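Local atomic coordinates of ficolin-3 (Homo sapiens, PDB entry 2J5Z), a protein that probably recognises sugars on microbial surfaces as an innate immune lectin, binding galactose through its fibrinogen-like domain beside a calcium site. Residues R67-S70 with S71-G75; F153-Y156 with D157-H160. All blocks are in the same frame, centred on the assembly; numbering follows the deposited sequence.

How the interactions relate
Interaction 1 comes first along the chain and forms the short helix 69-74 with its N-cap; interaction 2 follows some eighty residues later as a tight turn in the long loop between strand 131-133 and helix 167-171. Both belong to the fibrinogen-like domain, on the same side of its centre, with centres about 10 Å apart. They meet directly: the start of the helix offers the backbone N of W69 to D157 OD1 at 2.9 Å, a probable hydrogen bond, while the W69 indole packs against the turn. Residues 153-160 thus join helix 69-74 to the calcium site, whose ligand D159 sits just past the turn, with the T154 side chain about 11 Å from bound galactose.

Interaction 1 of 2, residues R67-S70 with S71-G75; sequences RSWS and SYRAG
At chi1 65° the S68 hydroxyl turns back over its own backbone, in front of the amides of the first helical turn, where S71 N reaches it. R73 has CG anti to its N (173°) and its chain bent at chi3 (67°), which folds the guanidinium back over S70 and towards W69. S68 is the N-cap of helix 69-74: the capping bond from S71 N to S68 OG is weak at 3.4 Å, and a water bridges S68 N and S71 OG beside it. The backbone then takes up the helical pattern, Y72 N donating to S68 O at 2.9 Å, R73 N to W69 O and A74 N to S70 O. Ahead of the cap, R67 CB rests on S71 CB at 3.6 Å. The Y72 ring turns back along the chain, with R67 O in its plane at the edge, 3.5 Å from Y72 CD2. S70 CA lies over one face of the R73 guanidinium, and R73 NH1 comes within 3.7 Å of W69 CD1 near the indole plane, the two flat groups standing almost perpendicular. E125 OE2 pairs with R73 NH1 in a salt bridge and accepts from W69 NE1. R67 forms a salt bridge with D46 of the second subunit, while Y72 packs inward against N87 at the start of helix 87-94 and meets W84 of strand 83-84 edge-to-face.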
ATOM      1  N   ARG A  67       6.511  -9.697 -20.673  1.00 20.33           N
ATOM      2  CA  ARG A  67       6.798  -8.370 -21.187  1.00 21.12           C
ATOM      3  C   ARG A  67       8.103  -8.298 -21.956  1.00 21.04           C
ATOM      4  O   ARG A  67       8.937  -9.210 -21.899  1.00 21.36           O
ATOM      5  CB  ARG A  67       6.843  -7.356 -20.042  1.00 22.00           C
ATOM      6  CG  ARG A  67       5.656  -7.406 -19.113  1.00 24.73           C
ATOM      7  CD  ARG A  67       4.580  -6.407 -19.504  1.00 28.70           C
ATOM      8  NE  ARG A  67       3.638  -6.261 -18.400  1.00 31.69           N
ATOM      9  CZ  ARG A  67       3.425  -5.150 -17.709  1.00 31.49           C
ATOM     10  NH1 ARG A  67       4.058  -4.016 -18.012  1.00 31.92           N
ATOM     11  NH2 ARG A  67       2.536  -5.173 -16.723  1.00 31.68           N
ATOM     12  N   SER A  68       8.282  -7.173 -22.635  1.00 19.34           N
ATOM     13  CA  SER A  68       9.332  -6.986 -23.609  1.00 19.63           C
ATOM     14  C   SER A  68      10.633  -6.571 -22.957  1.00 18.16           C
ATOM     15  O   SER A  68      10.672  -6.250 -21.764  1.00 16.88           O
ATOM     16  CB  SER A  68       8.924  -5.886 -24.568  1.00 19.71           C
ATOM     17  OG  SER A  68       8.846  -4.662 -23.857  1.00 21.22           O
ATOM     18  N   TRP A  69      11.683  -6.554 -23.771  1.00 17.19           N
ATOM     19  CA  TRP A  69      13.008  -6.133 -23.341  1.00 16.44           C
ATOM     20  C   TRP A  69      12.960  -4.788 -22.637  1.00 16.80           C
ATOM     21  O   TRP A  69      13.544  -4.623 -21.554  1.00 15.90           O
ATOM     22  CB  TRP A  69      13.956  -6.063 -24.551  1.00 15.78           C
ATOM     23  CG  TRP A  69      15.336  -5.723 -24.166  1.00 16.52           C
ATOM     24  CD1 TRP A  69      15.930  -4.502 -24.225  1.00 14.54           C
ATOM     25  CD2 TRP A  69      16.304  -6.621 -23.628  1.00 15.23           C
ATOM     26  NE1 TRP A  69      17.218  -4.583 -23.748  1.00 16.10           N
ATOM     27  CE2 TRP A  69      17.470  -5.877 -23.377  1.00 15.85           C
ATOM     28  CE3 TRP A  69      16.295  -7.984 -23.323  1.00 15.92           C
ATOM     29  CZ2 TRP A  69      18.624  -6.455 -22.843  1.00 15.50           C
ATOM     30  CZ3 TRP A  69      17.442  -8.554 -22.798  1.00 15.83           C
ATOM     31  CH2 TRP A  69      18.582  -7.796 -22.562  1.00 16.80           C
ATOM     32  N   SER A  70      12.259  -3.826 -23.248  1.00 16.24           N
ATOM     33  CA  SER A  70      12.244  -2.452 -22.730  1.00 17.08           C
ATOM     34  C   SER A  70      11.537  -2.368 -21.394  1.00 16.15           C
ATOM     35  O   SER A  70      11.947  -1.610 -20.506  1.00 17.02           O
ATOM     36  CB  SER A  70      11.605  -1.485 -23.734  1.00 16.47           C
ATOM     37  OG  SER A  70      10.265  -1.862 -24.016  1.00 18.42           O
ATOM     38  N   SER A  71      10.471  -3.148 -21.258  1.00 16.18           N
ATOM     39  CA  SER A  71       9.730  -3.268 -20.007  1.00 16.33           C
ATOM     40  C   SER A  71      10.597  -3.878 -18.904  1.00 15.83           C
ATOM     41  O   SER A  71      10.649  -3.362 -17.791  1.00 14.69           O
ATOM     42  CB  SER A  71       8.481  -4.122 -20.216  1.00 17.61           C
ATOM     43  OG  SER A  71       7.499  -3.407 -20.947  1.00 19.59           O
ATOM     44  N   TYR A  72      11.290  -4.968 -19.216  1.00 15.18           N
ATOM     45  CA  TYR A  72      12.189  -5.553 -18.232  1.00 14.89           C
ATOM     46  C   TYR A  72      13.345  -4.627 -17.914  1.00 14.60           C
ATOM     47  O   TYR A  72      13.844  -4.616 -16.787  1.00 14.56           O
ATOM     48  CB  TYR A  72      12.665  -6.955 -18.656  1.00 13.72           C
ATOM     49  CG  TYR A  72      11.697  -7.979 -18.162  1.00 12.95           C
ATOM     50  CD1 TYR A  72      11.731  -8.405 -16.834  1.00 13.23           C
ATOM     51  CD2 TYR A  72      10.662  -8.439 -18.978  1.00 13.77           C
ATOM     52  CE1 TYR A  72      10.814  -9.309 -16.352  1.00 14.16           C
ATOM     53  CE2 TYR A  72       9.725  -9.352 -18.505  1.00 13.45           C
ATOM     54  CZ  TYR A  72       9.806  -9.768 -17.173  1.00 15.10           C
ATOM     55  OH  TYR A  72       8.915 -10.674 -16.645  1.00 15.45           O
ATOM     56  N   ARG A  73      13.774  -3.835 -18.894  1.00 13.59           N
ATOM     57  CA  ARG A  73      14.898  -2.930 -18.680  1.00 13.78           C
ATOM     58  C   ARG A  73      14.555  -1.829 -17.678  1.00 13.80           C
ATOM     59  O   ARG A  73      15.341  -1.515 -16.790  1.00 13.48           O
ATOM     60  CB  ARG A  73      15.349  -2.295 -20.009  1.00 14.66           C
ATOM     61  CG  ARG A  73      16.408  -1.202 -19.851  1.00 15.78           C
ATOM     62  CD  ARG A  73      16.854  -0.650 -21.235  1.00 16.60           C
ATOM     63  NE  ARG A  73      15.735   0.054 -21.862  1.00 18.24           N
ATOM     64  CZ  ARG A  73      15.409  -0.017 -23.153  1.00 19.73           C
ATOM     65  NH1 ARG A  73      16.094  -0.802 -23.988  1.00 18.40           N
ATOM     66  NH2 ARG A  73      14.362   0.682 -23.598  1.00 19.22           N
ATOM     67  N   ALA A  74      13.371  -1.246 -17.848  1.00 13.41           N
ATOM     68  CA  ALA A  74      12.938  -0.077 -17.092  1.00 13.56           C
ATOM     69  C   ALA A  74      12.228  -0.446 -15.795  1.00 13.40           C
ATOM     70  O   ALA A  74      12.127   0.372 -14.882  1.00 12.75           O
ATOM     71  CB  ALA A  74      11.996   0.754 -17.965  1.00 14.56           C
ATOM     72  N   GLY A  75      11.711  -1.664 -15.732  1.00 12.58           N
ATOM     73  CA  GLY A  75      10.891  -2.099 -14.600  1.00 12.29           C
ATOM     74  C   GLY A  75       9.404  -1.911 -14.871  1.00 12.47           C
ATOM     75  O   GLY A  75       9.022  -1.093 -15.717  1.00 11.44           O
TER
HETATM   76  O   HOH W   1       6.119  -5.193 -22.616  1.00 22.90           O
HETATM   77  O   HOH W   2      12.966   1.048 -21.337  1.00 31.66           O
HETATM   78  O   HOH W   3       8.480  -0.472 -22.339  1.00 34.07           O

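Interaction 2 of 2, residues F153-Y156 with D157-H160; sequences FTTY and DADH. With CA (calcium ion), chain D.
A type I beta turn from T155 to A158 leads the chain into the calcium site of the fibrinogen-like domain, with D159 the first residue beyond it. T155 and A158 form a single antiparallel, hydrogen-bonded pair: A158 N donates to T155 O at 3.0 Å and T155 N to A158 O at 3.2 Å. Each donor lies well above the plane of the carbonyl it meets. A side-chain bond reinforces the turn. The T155 and D157 side chains run alongside each other, and T155 OG1 donates to D157 OD1 at 2.8 Å, on the anti side of the carboxylate, 31° out of its plane. D157 OD1, which W69 N also reaches, hangs over the rim of one face of the Y156 ring. Just before the turn, T154 presses CB on A158 O at 3.1 Å, and its CG2 lies against H160 CB at 3.6 Å. The H160 imidazole stacks on H128 and meets the W69 indole edge-to-face. D159 has CG anti to its backbone N (chi1 -174°), sending the carboxylate away from 153-156 to chelate the calcium ion through both oxygens; the D161 carboxylate, the S163 and S165 carbonyls and two waters complete the site. The carbonyl F153 O, buried without a polar partner, lies in the plane of the H160 imidazole at its edge, 3.0 Å from CD2.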
ATOM      1  N   PHE A 153      20.056 -12.179 -20.343  1.00 15.24           N
ATOM      2  CA  PHE A 153      18.615 -12.149 -20.162  1.00 15.53           C
ATOM      3  C   PHE A 153      17.977 -12.241 -21.547  1.00 16.00           C
ATOM      4  O   PHE A 153      18.500 -11.648 -22.509  1.00 16.59           O
ATOM      5  CB  PHE A 153      18.255 -10.817 -19.490  1.00 14.47           C
ATOM      6  CG  PHE A 153      16.925 -10.815 -18.789  1.00 14.18           C
ATOM      7  CD1 PHE A 153      16.775 -11.437 -17.561  1.00 14.20           C
ATOM      8  CD2 PHE A 153      15.838 -10.134 -19.334  1.00 14.44           C
ATOM      9  CE1 PHE A 153      15.567 -11.412 -16.889  1.00 15.10           C
ATOM     10  CE2 PHE A 153      14.614 -10.107 -18.669  1.00 14.15           C
ATOM     11  CZ  PHE A 153      14.475 -10.744 -17.446  1.00 15.47           C
ATOM     12  N   THR A 154      16.874 -12.986 -21.666  1.00 17.93           N
ATOM     13  CA  THR A 154      16.066 -12.975 -22.908  1.00 18.86           C
ATOM     14  C   THR A 154      14.587 -12.742 -22.645  1.00 18.63           C
ATOM     15  O   THR A 154      14.021 -13.198 -21.637  1.00 17.22           O
ATOM     16  CB  THR A 154      16.283 -14.189 -23.909  1.00 21.63           C
ATOM     17  OG1 THR A 154      15.159 -15.091 -23.929  1.00 24.07           O
ATOM     18  CG2 THR A 154      17.550 -14.902 -23.654  1.00 19.61           C
ATOM     19  N   THR A 155      13.997 -11.969 -23.549  1.00 17.69           N
ATOM     20  CA  THR A 155      12.572 -11.693 -23.550  1.00 18.70           C
ATOM     21  C   THR A 155      12.014 -12.148 -24.901  1.00 19.48           C
ATOM     22  O   THR A 155      12.763 -12.568 -25.782  1.00 19.41           O
ATOM     23  CB  THR A 155      12.301 -10.189 -23.372  1.00 17.43           C
ATOM     24  OG1 THR A 155      12.993  -9.449 -24.383  1.00 15.96           O
ATOM     25  CG2 THR A 155      12.800  -9.710 -22.000  1.00 15.59           C
ATOM     26  N   TYR A 156      10.703 -12.053 -25.080  1.00 21.78           N
ATOM     27  CA  TYR A 156      10.117 -12.541 -26.320  1.00 23.23           C
ATOM     28  C   TYR A 156      10.613 -11.785 -27.560  1.00 23.90           C
ATOM     29  O   TYR A 156      10.635 -12.339 -28.664  1.00 24.72           O
ATOM     30  CB  TYR A 156       8.581 -12.578 -26.229  1.00 23.72           C
ATOM     31  CG  TYR A 156       7.920 -11.225 -26.097  1.00 25.35           C
ATOM     32  CD1 TYR A 156       7.904 -10.334 -27.157  1.00 27.20           C
ATOM     33  CD2 TYR A 156       7.291 -10.852 -24.916  1.00 25.82           C
ATOM     34  CE1 TYR A 156       7.300  -9.100 -27.042  1.00 28.34           C
ATOM     35  CE2 TYR A 156       6.680  -9.618 -24.793  1.00 26.76           C
ATOM     36  CZ  TYR A 156       6.689  -8.749 -25.855  1.00 27.72           C
ATOM     37  OH  TYR A 156       6.082  -7.519 -25.743  1.00 29.96           O
ATOM     38  N   ASP A 157      11.055 -10.542 -27.381  1.00 23.49           N
ATOM     39  CA  ASP A 157      11.554  -9.742 -28.492  1.00 23.98           C
ATOM     40  C   ASP A 157      13.066  -9.548 -28.443  1.00 23.86           C
ATOM     41  O   ASP A 157      13.617  -8.676 -29.119  1.00 24.47           O
ATOM     42  CB  ASP A 157      10.850  -8.381 -28.530  1.00 24.42           C
ATOM     43  CG  ASP A 157      11.132  -7.540 -27.296  1.00 23.63           C
ATOM     44  OD1 ASP A 157      11.279  -8.123 -26.198  1.00 23.15           O
ATOM     45  OD2 ASP A 157      11.215  -6.297 -27.434  1.00 24.21           O
ATOM     46  N   ALA A 158      13.743 -10.357 -27.634  1.00 24.06           N
ATOM     47  CA  ALA A 158      15.197 -10.297 -27.567  1.00 23.54           C
ATOM     48  C   ALA A 158      15.763 -11.662 -27.194  1.00 23.98           C
ATOM     49  O   ALA A 158      16.033 -11.935 -26.020  1.00 22.32           O
ATOM     50  CB  ALA A 158      15.648  -9.222 -26.590  1.00 23.68           C
ATOM     51  N   ASP A 159      15.930 -12.517 -28.208  1.00 23.89           N
ATOM     52  CA  ASP A 159      16.379 -13.898 -28.000  1.00 24.31           C
ATOM     53  C   ASP A 159      17.899 -13.986 -27.892  1.00 23.72           C
ATOM     54  O   ASP A 159      18.619 -13.761 -28.866  1.00 24.15           O
ATOM     55  CB  ASP A 159      15.860 -14.805 -29.124  1.00 24.34           C
ATOM     56  CG  ASP A 159      16.166 -16.291 -28.895  1.00 25.91           C
ATOM     57  OD1 ASP A 159      16.949 -16.640 -27.980  1.00 24.44           O
ATOM     58  OD2 ASP A 159      15.621 -17.132 -29.653  1.00 24.37           O
ATOM     59  N   HIS A 160      18.381 -14.310 -26.695  1.00 23.17           N
ATOM     60  CA  HIS A 160      19.815 -14.399 -26.444  1.00 22.47           C
ATOM     61  C   HIS A 160      20.192 -15.750 -25.860  1.00 21.89           C
ATOM     62  O   HIS A 160      21.323 -15.938 -25.424  1.00 21.34           O
ATOM     63  CB  HIS A 160      20.261 -13.306 -25.464  1.00 22.45           C
ATOM     64  CG  HIS A 160      19.904 -11.916 -25.894  1.00 24.25           C
ATOM     65  ND1 HIS A 160      20.390 -11.348 -27.053  1.00 24.78           N
ATOM     66  CD2 HIS A 160      19.119 -10.976 -25.314  1.00 23.28           C
ATOM     67  CE1 HIS A 160      19.916 -10.119 -27.170  1.00 24.97           C
ATOM     68  NE2 HIS A 160      19.145  -9.869 -26.127  1.00 24.56           N
TER
HETATM   69 CA    CA D1277      17.306 -18.892 -29.107  1.00 26.65          CA
HETATM   70  O   HOH W   4      17.399 -18.846 -31.520  1.00 32.20           O
HETATM   71  O   HOH W   5      19.567 -18.271 -29.347  1.00 29.66           O